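Local structure of putative phage endolysin (Salmonella enterica subsp. enterica serovar Typhimurium, 4EVX) at residues A[68-71]-A[72-76]; A[57-60]-A[61-65]. The protein probably hydrolyses the beta-1,4 linkages between N-acetylmuramic acid and N-acetylglucosamine in peptidoglycan, as lysozymes of glycosyl hydrolase family 24 do. All coordinates share one frame; numbering follows the deposited sequence.

Overall arrangement
Two local contacts on one long helix illustrate how its character changes from the middle to the end. Interaction 2 lies wholly within helix 52-73, and interaction 1 spans its last turn and the residues that follow. Interaction 2, residues 57-65, comes first along the chain and lies about 6 Å from the chain's centre; interaction 1, residues 68-76, follows after two residues, about 18 Å from that centre. Their centres are 16 Å apart. Helix 80-94 packs against both, and Ile-87 touches Leu-63 of interaction 2 as well as Leu-70 of interaction 1. The earlier turns thus pack within the subunit, beside His-39, whereas the later ones lead to a disulfide-linked interface with a second subunit.

Interaction 1: A[68-71]-A[72-76]; sequences ILLQ and NCLPE
Leu-74 lies over Leu-70 of the preceding turn, its CB 3.8 Å from the carbonyl O of Leu-70. Its first torsion (chi1 -59°) sets CG anti to the carbonyl carbon; the two side chains pack as an apolar pair, although the exact placing of their CD1 methyls is doubtful. The backbone bond from Leu-74 N to Leu-70 O is 2.8 Å long. Cys-73 N reaches Leu-69 O at 3.3 Å, while the bond from Asn-72 N to Ile-68 O is weak. The next step cannot continue the pattern: Pro-75 has no N-H to offer Gln-71 O, which instead meets Pro-75 CA in a C-H...O contact of 3.2 Å. Leu-74 itself has left helical backbone angles, with psi near 66°.

Leu-70 and Leu-74 lean on helix 80-94 through Ile-87, Met-90 and Leu-86. Cys-73 is disulfide-bonded to Cys-66 of the second subunit, whose Leu-69 also packs on Leu-70. This is the C-terminal end of a helix, with a proline just beyond it that cannot donate the next bond, set here at a disulfide-linked subunit interface.

Interaction 2: A[57-60]-A[61-65]; sequences AFLL and DDLNS
Leu-60 offers its carbonyl O to Asn-64 of the next turn, Asp-61 donates back to Ala-57, and Leu-59 packs on Leu-63. Asn-64 grips Leu-60 O twice, with backbone N at 3.0 Å and with side-chain ND2 at 2.9 Å. The two donors arrive from opposite faces of the carbonyl plane, and the oxygen lies close to the plane of the Asn-64 amide. A first torsion of -81° lets that amide fold back along the helix, and the double grip restrains its rotation.

Asp-61 takes the complementary role of donor: its N binds Ala-57 O at 2.8 Å, and its CB rests 3.3 Å from the same oxygen. Leu-59 adds an apolar layer, with CG 4.0 Å from CD1 of Leu-63, and Leu-63 N bonds to Leu-59 O at 2.9 Å. Both leucines meet Phe-91 of helix 80-94, whereas Leu-60 touches Ile-12.

Asp-62 N in turn binds Phe-58 O at 2.9 Å, but the carboxylate of Asp-62 is turned to His-39 ND1, its hydrogen-bond partner through OD2, and the ring of Phe-58 stacks with His-39. Apart from the links to His-39, Phe-91 and Ile-12, these are the regular i to i+4 backbone bonds and side-chain contacts of an alpha-helix, supplemented by an asparagine that bonds back to a main-chain carbonyl, within the phage-lysozyme fold.

Interaction 1: A[68-71]-A[72-76]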
loop_
_atom_site.group_PDB
_atom_site.type_symbol
_atom_site.label_atom_id
_atom_site.label_comp_id
_atom_site.label_asym_id
_atom_site.label_seq_id
_atom_site.Cartn_x
_atom_site.Cartn_y
_atom_site.Cartn_z
ATOM N N ILE A 68 6.737 2.295 15.434
ATOM C CA ILE A 68 7.744 3.287 15.786
ATOM C C ILE A 68 8.605 3.657 14.562
ATOM O O ILE A 68 8.929 4.831 14.303
ATOM C CB ILE A 68 8.598 2.764 16.977
ATOM C CG1 ILE A 68 7.744 2.840 18.233
ATOM C CG2 ILE A 68 9.854 3.614 17.135
ATOM C CD1 ILE A 68 8.254 1.970 19.357
ATOM N N LEU A 69 8.948 2.623 13.748
ATOM C CA LEU A 69 9.760 2.874 12.572
ATOM C C LEU A 69 8.937 3.508 11.472
ATOM O O LEU A 69 9.500 4.260 10.661
ATOM C CB LEU A 69 10.399 1.551 12.118
ATOM C CG LEU A 69 11.399 0.948 13.104
ATOM C CD1 LEU A 69 11.967 -0.376 12.578
ATOM C CD2 LEU A 69 12.567 1.924 13.403
ATOM N N LEU A 70 7.628 3.300 11.455
ATOM C CA LEU A 70 6.789 3.941 10.414
ATOM C C LEU A 70 6.747 5.388 10.662
ATOM O O LEU A 70 6.885 6.231 9.748
ATOM C CB LEU A 70 5.370 3.322 10.464
ATOM C CG LEU A 70 4.364 3.736 9.463
ATOM C CD1 LEU A 70 4.768 3.291 8.089
ATOM C CD2 LEU A 70 3.074 3.079 9.780
ATOM N N GLN A 71 6.605 5.723 11.938
ATOM C CA GLN A 71 6.549 7.105 12.394
ATOM C C GLN A 71 7.699 7.820 11.890
ATOM O O GLN A 71 7.606 8.955 11.423
ATOM C CB GLN A 71 6.570 7.197 13.978
ATOM C CG GLN A 71 6.336 8.627 14.539
ATOM C CD GLN A 71 4.964 8.882 15.134
ATOM O OE1 GLN A 71 4.258 9.825 14.729
ATOM N NE2 GLN A 71 4.569 8.076 16.136
ATOM N N ASN A 72 8.837 7.170 11.927
ATOM C CA ASN A 72 10.004 7.872 11.464
ATOM C C ASN A 72 10.136 7.991 9.958
ATOM O O ASN A 72 10.845 8.900 9.601
ATOM C CB ASN A 72 11.273 7.289 12.093
ATOM C CG ASN A 72 12.420 8.333 12.239
ATOM O OD1 ASN A 72 12.242 9.547 12.360
ATOM N ND2 ASN A 72 13.592 7.935 11.958
ATOM N N CYS A 73 9.509 7.109 9.080
ATOM C CA CYS A 73 9.379 7.134 7.576
ATOM C C CYS A 73 8.264 8.111 7.089
ATOM O O CYS A 73 8.350 8.697 5.975
ATOM C CB CYS A 73 9.092 5.690 7.075
ATOM S SG CYS A 73 8.454 5.505 5.348
ATOM N N LEU A 74 7.178 8.233 7.881
ATOM C CA LEU A 74 5.994 9.043 7.565
ATOM C C LEU A 74 5.789 10.001 8.750
ATOM O O LEU A 74 4.825 9.923 9.522
ATOM C CB LEU A 74 4.776 8.208 7.306
ATOM C CG LEU A 74 4.885 7.181 6.148
ATOM C CD1 LEU A 74 5.310 5.863 6.661
ATOM C CD2 LEU A 74 3.583 6.926 5.505
ATOM N N PRO A 75 6.737 10.926 8.955
ATOM C CA PRO A 75 6.687 11.778 10.147
ATOM C C PRO A 75 5.434 12.650 10.324
ATOM O O PRO A 75 5.059 12.954 11.457
ATOM C CB PRO A 75 7.944 12.635 9.978
ATOM C CG PRO A 75 8.235 12.605 8.522
ATOM C CD PRO A 75 7.986 11.194 8.195
ATOM N N GLU A 76 4.762 12.968 9.250
ATOM C CA GLU A 76 3.574 13.801 9.323
ATOM C C GLU A 76 2.299 12.978 9.397
ATOM O O GLU A 76 1.226 13.568 9.525
ATOM C CB GLU A 76 3.516 14.689 8.073
ATOM C CG GLU A 76 4.739 15.549 7.903
ATOM C CD GLU A 76 4.553 16.710 6.962
ATOM O OE1 GLU A 76 4.960 16.607 5.786
ATOM O OE2 GLU A 76 3.913 17.698 7.383
#

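Interaction 2: A[57-60]-A[61-65]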
loop_
_atom_site.group_PDB
_atom_site.type_symbol
_atom_site.label_atom_id
_atom_site.label_comp_id
_atom_site.label_asym_id
_atom_site.label_seq_id
_atom_site.Cartn_x
_atom_site.Cartn_y
_atom_site.Cartn_z
ATOM N N ALA A 57 2.297 -11.546 23.050
ATOM C CA ALA A 57 3.269 -10.508 23.346
ATOM C C ALA A 57 4.229 -10.276 22.189
ATOM O O ALA A 57 4.550 -9.140 21.858
ATOM C CB ALA A 57 4.077 -10.872 24.572
ATOM N N PHE A 58 4.677 -11.332 21.527
ATOM C CA PHE A 58 5.532 -11.135 20.350
ATOM C C PHE A 58 4.807 -10.427 19.205
ATOM O O PHE A 58 5.429 -9.606 18.509
ATOM C CB PHE A 58 6.066 -12.467 19.813
ATOM C CG PHE A 58 7.211 -13.089 20.560
ATOM C CD1 PHE A 58 8.302 -12.329 20.944
ATOM C CD2 PHE A 58 7.302 -14.466 20.677
ATOM C CE1 PHE A 58 9.413 -12.923 21.557
ATOM C CE2 PHE A 58 8.439 -15.069 21.206
ATOM C CZ PHE A 58 9.477 -14.279 21.676
ATOM N N LEU A 59 3.502 -10.685 19.032
ATOM C CA LEU A 59 2.730 -10.001 17.992
ATOM C C LEU A 59 2.657 -8.511 18.325
ATOM O O LEU A 59 2.972 -7.688 17.476
ATOM C CB LEU A 59 1.343 -10.570 17.861
ATOM C CG LEU A 59 0.433 -9.823 16.875
ATOM C CD1 LEU A 59 0.975 -9.865 15.471
ATOM C CD2 LEU A 59 -0.924 -10.440 16.831
ATOM N N LEU A 60 2.338 -8.164 19.573
ATOM C CA LEU A 60 2.307 -6.742 19.954
ATOM C C LEU A 60 3.663 -6.139 19.806
ATOM O O LEU A 60 3.758 -4.987 19.400
ATOM C CB LEU A 60 1.791 -6.595 21.407
ATOM C CG LEU A 60 0.391 -7.020 21.657
ATOM C CD1 LEU A 60 -0.012 -6.725 23.093
ATOM C CD2 LEU A 60 -0.597 -6.297 20.706
ATOM N N ASP A 61 4.751 -6.867 20.152
ATOM C CA ASP A 61 6.112 -6.331 20.005
ATOM C C ASP A 61 6.402 -5.981 18.528
ATOM O O ASP A 61 6.830 -4.837 18.222
ATOM C CB ASP A 61 7.086 -7.371 20.578
ATOM C CG ASP A 61 8.563 -7.027 20.568
ATOM O OD1 ASP A 61 8.894 -5.899 20.258
ATOM O OD2 ASP A 61 9.355 -7.920 20.811
ATOM N N ASP A 62 6.083 -6.901 17.607
ATOM C CA ASP A 62 6.297 -6.730 16.181
ATOM C C ASP A 62 5.456 -5.572 15.659
ATOM O O ASP A 62 5.941 -4.741 14.881
ATOM C CB ASP A 62 5.940 -7.996 15.437
ATOM C CG ASP A 62 6.881 -9.159 15.758
ATOM O OD1 ASP A 62 7.989 -8.894 16.252
ATOM O OD2 ASP A 62 6.547 -10.285 15.399
ATOM N N LEU A 63 4.205 -5.493 16.078
ATOM C CA LEU A 63 3.344 -4.379 15.554
ATOM C C LEU A 63 3.840 -3.009 16.045
ATOM O O LEU A 63 3.912 -2.046 15.300
ATOM C CB LEU A 63 1.869 -4.561 15.994
ATOM C CG LEU A 63 1.181 -5.767 15.440
ATOM C CD1 LEU A 63 -0.195 -5.951 16.066
ATOM C CD2 LEU A 63 1.080 -5.735 13.903
ATOM N N ASN A 64 4.214 -2.920 17.304
ATOM C CA ASN A 64 4.661 -1.654 17.861
ATOM C C ASN A 64 6.040 -1.276 17.310
ATOM O O ASN A 64 6.305 -0.077 17.133
ATOM C CB ASN A 64 4.629 -1.744 19.380
ATOM C CG ASN A 64 3.210 -1.526 19.906
ATOM O OD1 ASN A 64 2.722 -0.390 19.911
ATOM N ND2 ASN A 64 2.435 -2.574 20.169
ATOM N N SER A 65 6.909 -2.233 17.023
ATOM C CA SER A 65 8.205 -1.908 16.412
ATOM C C SER A 65 7.985 -1.314 15.059
ATOM O O SER A 65 8.526 -0.277 14.722
ATOM C CB SER A 65 9.109 -3.143 16.314
ATOM O OG SER A 65 9.489 -3.528 17.620
#